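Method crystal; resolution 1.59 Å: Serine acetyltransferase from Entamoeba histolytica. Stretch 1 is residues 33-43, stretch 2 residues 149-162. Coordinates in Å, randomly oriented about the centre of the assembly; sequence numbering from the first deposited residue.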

ATOM      1  N   LYS A  33      -5.914 -16.059   2.944  1.00 25.26           N
ATOM      2  CA  LYS A  33      -4.586 -16.259   3.514  1.00 24.32           C
ATOM      3  C   LYS A  33      -3.857 -14.923   3.566  1.00 23.55           C
ATOM      4  O   LYS A  33      -3.542 -14.333   2.531  1.00 23.50           O
ATOM      5  CB  LYS A  33      -3.795 -17.280   2.697  1.00 24.66           C
ATOM      6  N   VAL A  34      -3.615 -14.442   4.783  1.00 22.50           N
ATOM      7  CA  VAL A  34      -2.869 -13.203   4.999  1.00 21.51           C
ATOM      8  C   VAL A  34      -1.663 -13.496   5.896  1.00 21.13           C
ATOM      9  O   VAL A  34      -1.518 -14.622   6.383  1.00 21.07           O
ATOM     10  CB  VAL A  34      -3.759 -12.094   5.620  1.00 21.29           C
ATOM     11  CG1 VAL A  34      -4.865 -11.678   4.641  1.00 19.79           C
ATOM     12  CG2 VAL A  34      -4.343 -12.535   6.952  1.00 20.17           C
ATOM     13  N   PHE A  35      -0.805 -12.500   6.119  1.00 20.75           N
ATOM     14  CA  PHE A  35       0.361 -12.693   6.987  1.00 21.14           C
ATOM     15  C   PHE A  35       0.023 -13.305   8.350  1.00 21.33           C
ATOM     16  O   PHE A  35      -1.067 -13.093   8.901  1.00 21.03           O
ATOM     17  CB  PHE A  35       1.198 -11.414   7.118  1.00 21.03           C
ATOM     18  CG  PHE A  35       0.501 -10.275   7.820  1.00 20.35           C
ATOM     19  CD1 PHE A  35       0.680 -10.072   9.181  1.00 19.80           C
ATOM     20  CD2 PHE A  35      -0.264  -9.360   7.102  1.00 19.98           C
ATOM     21  CE1 PHE A  35       0.068  -8.998   9.830  1.00 20.17           C
ATOM     22  CE2 PHE A  35      -0.889  -8.285   7.740  1.00 20.15           C
ATOM     23  CZ  PHE A  35      -0.718  -8.103   9.106  1.00 19.10           C
ATOM     24  N   THR A  36       0.982 -14.055   8.887  1.00 21.52           N
ATOM     25  CA  THR A  36       0.718 -15.013   9.963  1.00 22.07           C
ATOM     26  C   THR A  36      -0.009 -14.417  11.166  1.00 21.49           C
ATOM     27  O   THR A  36      -1.031 -14.961  11.589  1.00 21.05           O
ATOM     28  CB  THR A  36       2.001 -15.744  10.418  1.00 22.38           C
ATOM     29  OG1 THR A  36       2.674 -16.278   9.274  1.00 24.50           O
ATOM     30  CG2 THR A  36       1.664 -16.885  11.371  1.00 23.35           C
ATOM     31  N   GLU A  37       0.501 -13.297  11.684  1.00 21.10           N
ATOM     32  CA  GLU A  37      -0.032 -12.691  12.905  1.00 20.66           C
ATOM     33  C   GLU A  37      -1.507 -12.318  12.755  1.00 20.23           C
ATOM     34  O   GLU A  37      -2.303 -12.612  13.636  1.00 19.59           O
ATOM     35  CB  GLU A  37       0.801 -11.484  13.351  1.00 21.04           C
ATOM     36  CG  GLU A  37       2.277 -11.799  13.677  1.00 20.60           C
ATOM     37  CD  GLU A  37       3.216 -11.650  12.485  1.00 21.45           C
ATOM     38  OE1 GLU A  37       2.779 -11.821  11.321  1.00 22.70           O
ATOM     39  OE2 GLU A  37       4.412 -11.355  12.713  1.00 21.09           O
ATOM     40  N   LEU A  38      -1.859 -11.697  11.626  1.00 19.96           N
ATOM     41  CA  LEU A  38      -3.251 -11.367  11.323  1.00 19.92           C
ATOM     42  C   LEU A  38      -4.109 -12.612  11.096  1.00 20.27           C
ATOM     43  O   LEU A  38      -5.199 -12.698  11.643  1.00 20.57           O
ATOM     44  CB  LEU A  38      -3.356 -10.424  10.116  1.00 19.65           C
ATOM     45  CG  LEU A  38      -4.741  -9.857   9.763  1.00 18.82           C
ATOM     46  CD1 LEU A  38      -5.351  -9.046  10.921  1.00 18.23           C
ATOM     47  CD2 LEU A  38      -4.653  -9.008   8.497  1.00 17.98           C
ATOM     48  N   GLN A  39      -3.602 -13.566  10.316  1.00 20.72           N
ATOM     49  CA  GLN A  39      -4.306 -14.827  10.039  1.00 21.16           C
ATOM     50  C   GLN A  39      -4.739 -15.502  11.342  1.00 21.34           C
ATOM     51  O   GLN A  39      -5.905 -15.869  11.509  1.00 21.44           O
ATOM     52  CB  GLN A  39      -3.404 -15.753   9.209  1.00 21.76           C
ATOM     53  CG  GLN A  39      -4.039 -17.075   8.787  1.00 22.13           C
ATOM     54  CD  GLN A  39      -4.946 -16.952   7.578  1.00 23.82           C
ATOM     55  OE1 GLN A  39      -5.159 -15.863   7.049  1.00 23.74           O
ATOM     56  NE2 GLN A  39      -5.484 -18.076   7.131  1.00 25.14           N
ATOM     57  N   LYS A  40      -3.790 -15.624  12.267  1.00 21.19           N
ATOM     58  CA  LYS A  40      -4.019 -16.278  13.552  1.00 21.57           C
ATOM     59  C   LYS A  40      -4.939 -15.478  14.466  1.00 21.29           C
ATOM     60  O   LYS A  40      -5.878 -16.033  15.026  1.00 21.38           O
ATOM     61  CB  LYS A  40      -2.691 -16.620  14.240  1.00 22.24           C
ATOM     62  CG  LYS A  40      -1.918 -17.772  13.580  1.00 23.85           C
ATOM     63  CD  LYS A  40      -2.870 -18.868  13.115  1.00 27.16           C
ATOM     64  CE  LYS A  40      -2.148 -20.061  12.517  1.00 28.64           C
ATOM     65  NZ  LYS A  40      -3.086 -20.818  11.642  1.00 28.98           N
ATOM     66  N   LEU A  41      -4.690 -14.177  14.597  1.00 20.83           N
ATOM     67  CA  LEU A  41      -5.471 -13.345  15.507  1.00 20.96           C
ATOM     68  C   LEU A  41      -6.920 -13.187  15.044  1.00 21.16           C
ATOM     69  O   LEU A  41      -7.831 -13.093  15.874  1.00 21.24           O
ATOM     70  CB  LEU A  41      -4.813 -11.982  15.725  1.00 20.74           C
ATOM     71  CG  LEU A  41      -3.536 -11.913  16.568  1.00 20.98           C
ATOM     72  CD1 LEU A  41      -2.806 -10.603  16.334  1.00 19.89           C
ATOM     73  CD2 LEU A  41      -3.849 -12.093  18.050  1.00 20.91           C
ATOM     74  N   ARG A  42      -7.120 -13.174  13.725  1.00 21.47           N
ATOM     75  CA  ARG A  42      -8.472 -13.166  13.143  1.00 22.16           C
ATOM     76  C   ARG A  42      -9.290 -14.379  13.628  1.00 22.07           C
ATOM     77  O   ARG A  42     -10.439 -14.230  14.042  1.00 22.35           O
ATOM     78  CB  ARG A  42      -8.430 -13.060  11.599  1.00 21.98           C
ATOM     79  CG  ARG A  42      -7.847 -11.718  11.085  1.00 24.09           C
ATOM     80  CD  ARG A  42      -8.405 -11.139   9.769  1.00 27.27           C
ATOM     81  NE  ARG A  42      -8.093 -11.920   8.577  1.00 25.76           N
ATOM     82  CZ  ARG A  42      -8.073 -11.477   7.312  1.00 23.63           C
ATOM     83  NH1 ARG A  42      -8.282 -10.199   6.979  1.00 22.30           N
ATOM     84  NH2 ARG A  42      -7.806 -12.338   6.352  1.00 23.44           N
ATOM     85  N   LYS A  43      -8.673 -15.562  13.606  1.00 22.53           N
ATOM     86  CA  LYS A  43      -9.325 -16.810  14.018  1.00 23.54           C
ATOM     87  C   LYS A  43      -9.603 -16.835  15.515  1.00 23.48           C
ATOM     88  O   LYS A  43     -10.675 -17.273  15.952  1.00 23.44           O
ATOM     89  CB  LYS A  43      -8.484 -18.028  13.617  1.00 23.69           C
ATOM     90  CG  LYS A  43      -8.521 -18.322  12.124  1.00 25.19           C
ATOM     91  CD  LYS A  43      -7.787 -19.601  11.757  1.00 27.16           C
ATOM     92  CE  LYS A  43      -8.151 -20.022  10.340  1.00 30.61           C
ATOM     93  NZ  LYS A  43      -7.140 -20.925   9.735  1.00 32.08           N
ATOM     94  N   TYR A 149      12.272  -4.797  18.333  1.00 17.77           N
ATOM     95  CA  TYR A 149      12.575  -5.284  16.991  1.00 18.01           C
ATOM     96  C   TYR A 149      11.409  -6.006  16.311  1.00 17.53           C
ATOM     97  O   TYR A 149      10.877  -5.538  15.284  1.00 17.27           O
ATOM     98  CB  TYR A 149      13.803  -6.192  17.039  1.00 17.87           C
ATOM     99  CG  TYR A 149      15.105  -5.424  17.177  1.00 17.26           C
ATOM    100  CD1 TYR A 149      15.518  -4.946  18.421  1.00 18.20           C
ATOM    101  CD2 TYR A 149      15.916  -5.173  16.070  1.00 18.45           C
ATOM    102  CE1 TYR A 149      16.701  -4.230  18.563  1.00 18.89           C
ATOM    103  CE2 TYR A 149      17.115  -4.453  16.204  1.00 19.15           C
ATOM    104  CZ  TYR A 149      17.491  -3.987  17.460  1.00 19.60           C
ATOM    105  OH  TYR A 149      18.663  -3.277  17.627  1.00 20.63           O
ATOM    106  N   TYR A 150      11.019  -7.154  16.862  1.00 17.62           N
ATOM    107  CA  TYR A 150       9.972  -7.947  16.227  1.00 17.06           C
ATOM    108  C   TYR A 150       8.615  -7.222  16.193  1.00 17.03           C
ATOM    109  O   TYR A 150       7.892  -7.321  15.195  1.00 15.91           O
ATOM    110  CB  TYR A 150       9.877  -9.375  16.809  1.00 17.45           C
ATOM    111  CG  TYR A 150       8.630 -10.103  16.359  1.00 16.78           C
ATOM    112  CD1 TYR A 150       8.421 -10.426  15.011  1.00 17.64           C
ATOM    113  CD2 TYR A 150       7.646 -10.438  17.276  1.00 18.68           C
ATOM    114  CE1 TYR A 150       7.245 -11.069  14.603  1.00 18.28           C
ATOM    115  CE2 TYR A 150       6.491 -11.086  16.886  1.00 19.25           C
ATOM    116  CZ  TYR A 150       6.289 -11.398  15.556  1.00 19.58           C
ATOM    117  OH  TYR A 150       5.121 -12.035  15.197  1.00 20.79           O
ATOM    118  N   CYS A 151       8.284  -6.474  17.254  1.00 16.16           N
ATOM    119  CA  CYS A 151       7.023  -5.698  17.271  1.00 16.35           C
ATOM    120  C   CYS A 151       6.973  -4.674  16.132  1.00 16.00           C
ATOM    121  O   CYS A 151       5.908  -4.426  15.570  1.00 15.17           O
ATOM    122  CB  CYS A 151       6.755  -5.037  18.639  1.00 16.51           C
ATOM    123  SG  CYS A 151       7.961  -3.763  19.171  1.00 18.74           S
ATOM    124  N   ARG A 152       8.127  -4.111  15.769  1.00 16.05           N
ATOM    125  CA  ARG A 152       8.192  -3.257  14.588  1.00 16.23           C
ATOM    126  C   ARG A 152       8.015  -4.047  13.286  1.00 16.16           C
ATOM    127  O   ARG A 152       7.310  -3.590  12.382  1.00 16.37           O
ATOM    128  CB  ARG A 152       9.483  -2.433  14.551  1.00 15.68           C
ATOM    129  CG  ARG A 152       9.615  -1.583  13.286  1.00 16.99           C
ATOM    130  CD  ARG A 152       8.573  -0.458  13.193  1.00 16.67           C
ATOM    131  NE  ARG A 152       8.765   0.367  11.993  1.00 17.71           N
ATOM    132  CZ  ARG A 152       9.592   1.409  11.901  1.00 18.13           C
ATOM    133  NH1 ARG A 152      10.326   1.797  12.942  1.00 18.02           N
ATOM    134  NH2 ARG A 152       9.689   2.069  10.758  1.00 20.16           N
ATOM    135  N   GLU A 153       8.636  -5.230  13.197  1.00 16.75           N
ATOM    136  CA  GLU A 153       8.517  -6.085  12.011  1.00 17.13           C
ATOM    137  C   GLU A 153       7.064  -6.486  11.768  1.00 16.58           C
ATOM    138  O   GLU A 153       6.573  -6.447  10.641  1.00 16.86           O
ATOM    139  CB  GLU A 153       9.375  -7.346  12.153  1.00 17.55           C
ATOM    140  CG  GLU A 153       9.416  -8.212  10.899  1.00 20.47           C
ATOM    141  CD  GLU A 153      10.540  -9.232  10.939  1.00 23.21           C
ATOM    142  OE1 GLU A 153      10.657  -9.962  11.948  1.00 27.40           O
ATOM    143  OE2 GLU A 153      11.308  -9.296   9.966  1.00 25.51           O
ATOM    144  N   MET A 154       6.390  -6.865  12.849  1.00 16.64           N
ATOM    145  CA  MET A 154       4.972  -7.206  12.792  1.00 16.87           C
ATOM    146  C   MET A 154       4.151  -6.056  12.214  1.00 16.37           C
ATOM    147  O   MET A 154       3.323  -6.256  11.320  1.00 17.33           O
ATOM    148  CB  MET A 154       4.470  -7.553  14.191  1.00 16.99           C
ATOM    149  CG  MET A 154       3.114  -8.232  14.213  1.00 19.85           C
ATOM    150  SD  MET A 154       2.433  -8.418  15.881  1.00 24.26           S
ATOM    151  CE  MET A 154       3.914  -8.750  16.786  1.00 19.19           C
ATOM    152  N   MET A 155       4.397  -4.842  12.704  1.00 16.33           N
ATOM    153  CA  MET A 155       3.663  -3.680  12.195  1.00 16.07           C
ATOM    154  C   MET A 155       4.047  -3.286  10.761  1.00 15.61           C
ATOM    155  O   MET A 155       3.238  -2.687  10.039  1.00 14.88           O
ATOM    156  CB  MET A 155       3.802  -2.483  13.133  1.00 15.97           C
ATOM    157  CG  MET A 155       3.161  -2.677  14.490  1.00 16.84           C
ATOM    158  SD  MET A 155       1.519  -3.386  14.442  1.00 17.46           S
ATOM    159  CE  MET A 155       0.584  -2.048  13.690  1.00 17.32           C
ATOM    160  N   GLU A 156       5.253  -3.646  10.328  1.00 15.88           N
ATOM    161  CA  GLU A 156       5.622  -3.470   8.920  1.00 16.03           C
ATOM    162  C   GLU A 156       4.866  -4.429   7.980  1.00 16.49           C
ATOM    163  O   GLU A 156       4.625  -4.105   6.801  1.00 16.93           O
ATOM    164  CB  GLU A 156       7.136  -3.575   8.722  1.00 15.83           C
ATOM    165  CG  GLU A 156       7.924  -2.352   9.222  1.00 16.78           C
ATOM    166  CD  GLU A 156       7.434  -1.025   8.675  1.00 16.31           C
ATOM    167  OE1 GLU A 156       6.935  -0.967   7.530  1.00 16.61           O
ATOM    168  OE2 GLU A 156       7.565  -0.026   9.404  1.00 17.43           O
ATOM    169  N   SER A 157       4.472  -5.594   8.497  1.00 17.04           N
ATOM    170  CA  SER A 157       3.527  -6.458   7.777  1.00 17.45           C
ATOM    171  C   SER A 157       2.175  -5.761   7.588  1.00 17.02           C
ATOM    172  O   SER A 157       1.617  -5.745   6.490  1.00 17.14           O
ATOM    173  CB  SER A 157       3.343  -7.802   8.476  1.00 17.56           C
ATOM    174  OG  SER A 157       4.515  -8.589   8.398  1.00 19.92           O
ATOM    175  N   VAL A 158       1.664  -5.173   8.668  1.00 16.05           N
ATOM    176  CA  VAL A 158       0.459  -4.341   8.609  1.00 15.76           C
ATOM    177  C   VAL A 158       0.640  -3.180   7.612  1.00 15.46           C
ATOM    178  O   VAL A 158      -0.219  -2.946   6.755  1.00 16.05           O
ATOM    179  CB  VAL A 158       0.098  -3.800  10.007  1.00 15.11           C
ATOM    180  CG1 VAL A 158      -0.965  -2.729   9.902  1.00 16.92           C
ATOM    181  CG2 VAL A 158      -0.338  -4.939  10.945  1.00 15.21           C
ATOM    182  N   HIS A 159       1.792  -2.513   7.694  1.00 15.63           N
ATOM    183  CA  HIS A 159       2.163  -1.427   6.806  1.00 15.47           C
ATOM    184  C   HIS A 159       2.048  -1.829   5.322  1.00 15.03           C
ATOM    185  O   HIS A 159       1.443  -1.114   4.523  1.00 15.08           O
ATOM    186  CB  HIS A 159       3.588  -0.997   7.191  1.00 14.89           C
ATOM    187  CG  HIS A 159       4.001   0.359   6.707  1.00 17.52           C
ATOM    188  ND1 HIS A 159       3.116   1.319   6.267  1.00 19.40           N
ATOM    189  CD2 HIS A 159       5.229   0.925   6.649  1.00 17.33           C
ATOM    190  CE1 HIS A 159       3.787   2.404   5.924  1.00 17.39           C
ATOM    191  NE2 HIS A 159       5.070   2.193   6.148  1.00 18.61           N
ATOM    192  N   SER A 160       2.585  -2.997   4.966  1.00 15.48           N
ATOM    193  CA  SER A 160       2.542  -3.481   3.573  1.00 15.68           C
ATOM    194  C   SER A 160       1.130  -3.855   3.125  1.00 15.56           C
ATOM    195  O   SER A 160       0.731  -3.603   1.985  1.00 16.01           O
ATOM    196  CB  SER A 160       3.470  -4.690   3.395  1.00 16.12           C
ATOM    197  OG  SER A 160       4.828  -4.351   3.635  1.00 17.33           O
ATOM    198  N   TYR A 161       0.378  -4.456   4.044  1.00 15.41           N
ATOM    199  CA  TYR A 161      -0.970  -4.948   3.732  1.00 15.78           C
ATOM    200  C   TYR A 161      -2.046  -3.851   3.588  1.00 15.98           C
ATOM    201  O   TYR A 161      -2.948  -3.981   2.755  1.00 15.81           O
ATOM    202  CB  TYR A 161      -1.377  -6.020   4.760  1.00 16.31           C
ATOM    203  CG  TYR A 161      -2.642  -6.754   4.393  1.00 15.89           C
ATOM    204  CD1 TYR A 161      -2.669  -7.618   3.294  1.00 18.31           C
ATOM    205  CD2 TYR A 161      -3.812  -6.576   5.122  1.00 17.90           C
ATOM    206  CE1 TYR A 161      -3.831  -8.292   2.934  1.00 19.09           C
ATOM    207  CE2 TYR A 161      -4.990  -7.250   4.774  1.00 17.54           C
ATOM    208  CZ  TYR A 161      -4.983  -8.111   3.687  1.00 18.85           C
ATOM    209  OH  TYR A 161      -6.145  -8.765   3.330  1.00 20.66           O
ATOM    210  N   THR A 162      -1.938  -2.783   4.378  1.00 15.66           N
ATOM    211  CA  THR A 162      -3.001  -1.773   4.510  1.00 16.03           C
ATOM    212  C   THR A 162      -2.504  -0.349   4.249  1.00 15.42           C
ATOM    213  O   THR A 162      -3.310   0.579   4.158  1.00 16.00           O
ATOM    214  CB  THR A 162      -3.551  -1.773   5.950  1.00 15.79           C
ATOM    215  OG1 THR A 162      -2.506  -1.384   6.843  1.00 15.82           O
ATOM    216  CG2 THR A 162      -4.070  -3.160   6.342  1.00 16.11           C
TER
HETATM  217  O   HOH W   1       4.238 -11.291   9.220  1.00 32.36           O
HETATM  218  O   HOH W   2      -8.403  -7.565   4.751  1.00 23.18           O
HETATM  219  O   HOH W   3      -8.426 -11.246   3.970  1.00 25.40           O

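The helix that begins at Thr 36 crosses helix 150-162 almost at a right angle (87°), with a closest axial approach of 10.3 Å. At that angle the two helices meet over a short length, and most of the contact is made by side chains at the start of the first helix and in the segment just before it.

Phe 35, at the N-cap position, has the most surface covered by the other stretch (86 Å²). Its CA-to-CB bond points toward the second helix, and chi1 in the p well (66°) with chi2 near 95° lays the ring against the helix where the backbones come closest, its CA lying 7.0 Å from the CA of Ser 157. Ser 157 CB sits over one face of the ring, 3.7 Å from the centroid and 17° off the normal, a CH-pi contact. Farther round the ring, Phe 35 CZ packs on Val 158 CG2 at 3.7 Å and Phe 35 CE2 on Tyr 161 CB at 3.8 Å, so that one aromatic side chain spans a full turn of the helix.

The CA-to-CB bond of Tyr 161 points toward the first stretch, and with chi1 t (-170°) its ring packs against Val 34 and Leu 38. Val 34 CG1 lies 3.7 Å from Tyr 161 CZ, and Leu 38, in the common t/p rotamer, brings CD2 to 4.1 Å from Tyr 161 CE2. Tyr 161 OH itself rests against Val 34 CG1 (3.4 Å) and also bonds to two waters. Water 2 lies 2.9 Å from Tyr 161 OH and accepts a weak bond from Arg 42 NH1 (3.5 Å), while water 3 accepts a shorter one from Arg 42 NH2 (2.7 Å). Water 3 also makes a weak hydrogen bond with Tyr 161 OH (3.4 Å), so both waters bridge Arg 42 and Tyr 161, each with one weak arm; Arg 42 NH1 is 4.5 Å from Tyr 161 OH.

The direct polar link lies at the other end of the contact. Tyr 150 points its CA-to-CB bond sideways, but the t rotamer (169°) and the length of the side chain carry its hydroxyl to Glu 37, where Tyr 150 OH donates to Glu 37 OE2 at 2.7 Å. Glu 37 OE2 lies at the edge of the ring, near its plane, as expected for a phenol donor. Glu 37 is m at chi1, but its chi2 of 91° falls between wells; in this bent conformation OE2 meets Tyr 150 while Glu 37 OE1 accepts from water 1 (2.6 Å), which is also hydrogen-bonded to Ser 157 OG (2.8 Å). Both carboxylate oxygens of this buried residue are thereby satisfied. Met 154, extended at chi1 and chi2, runs its CG within 3.7 Å of Glu 37 OE2.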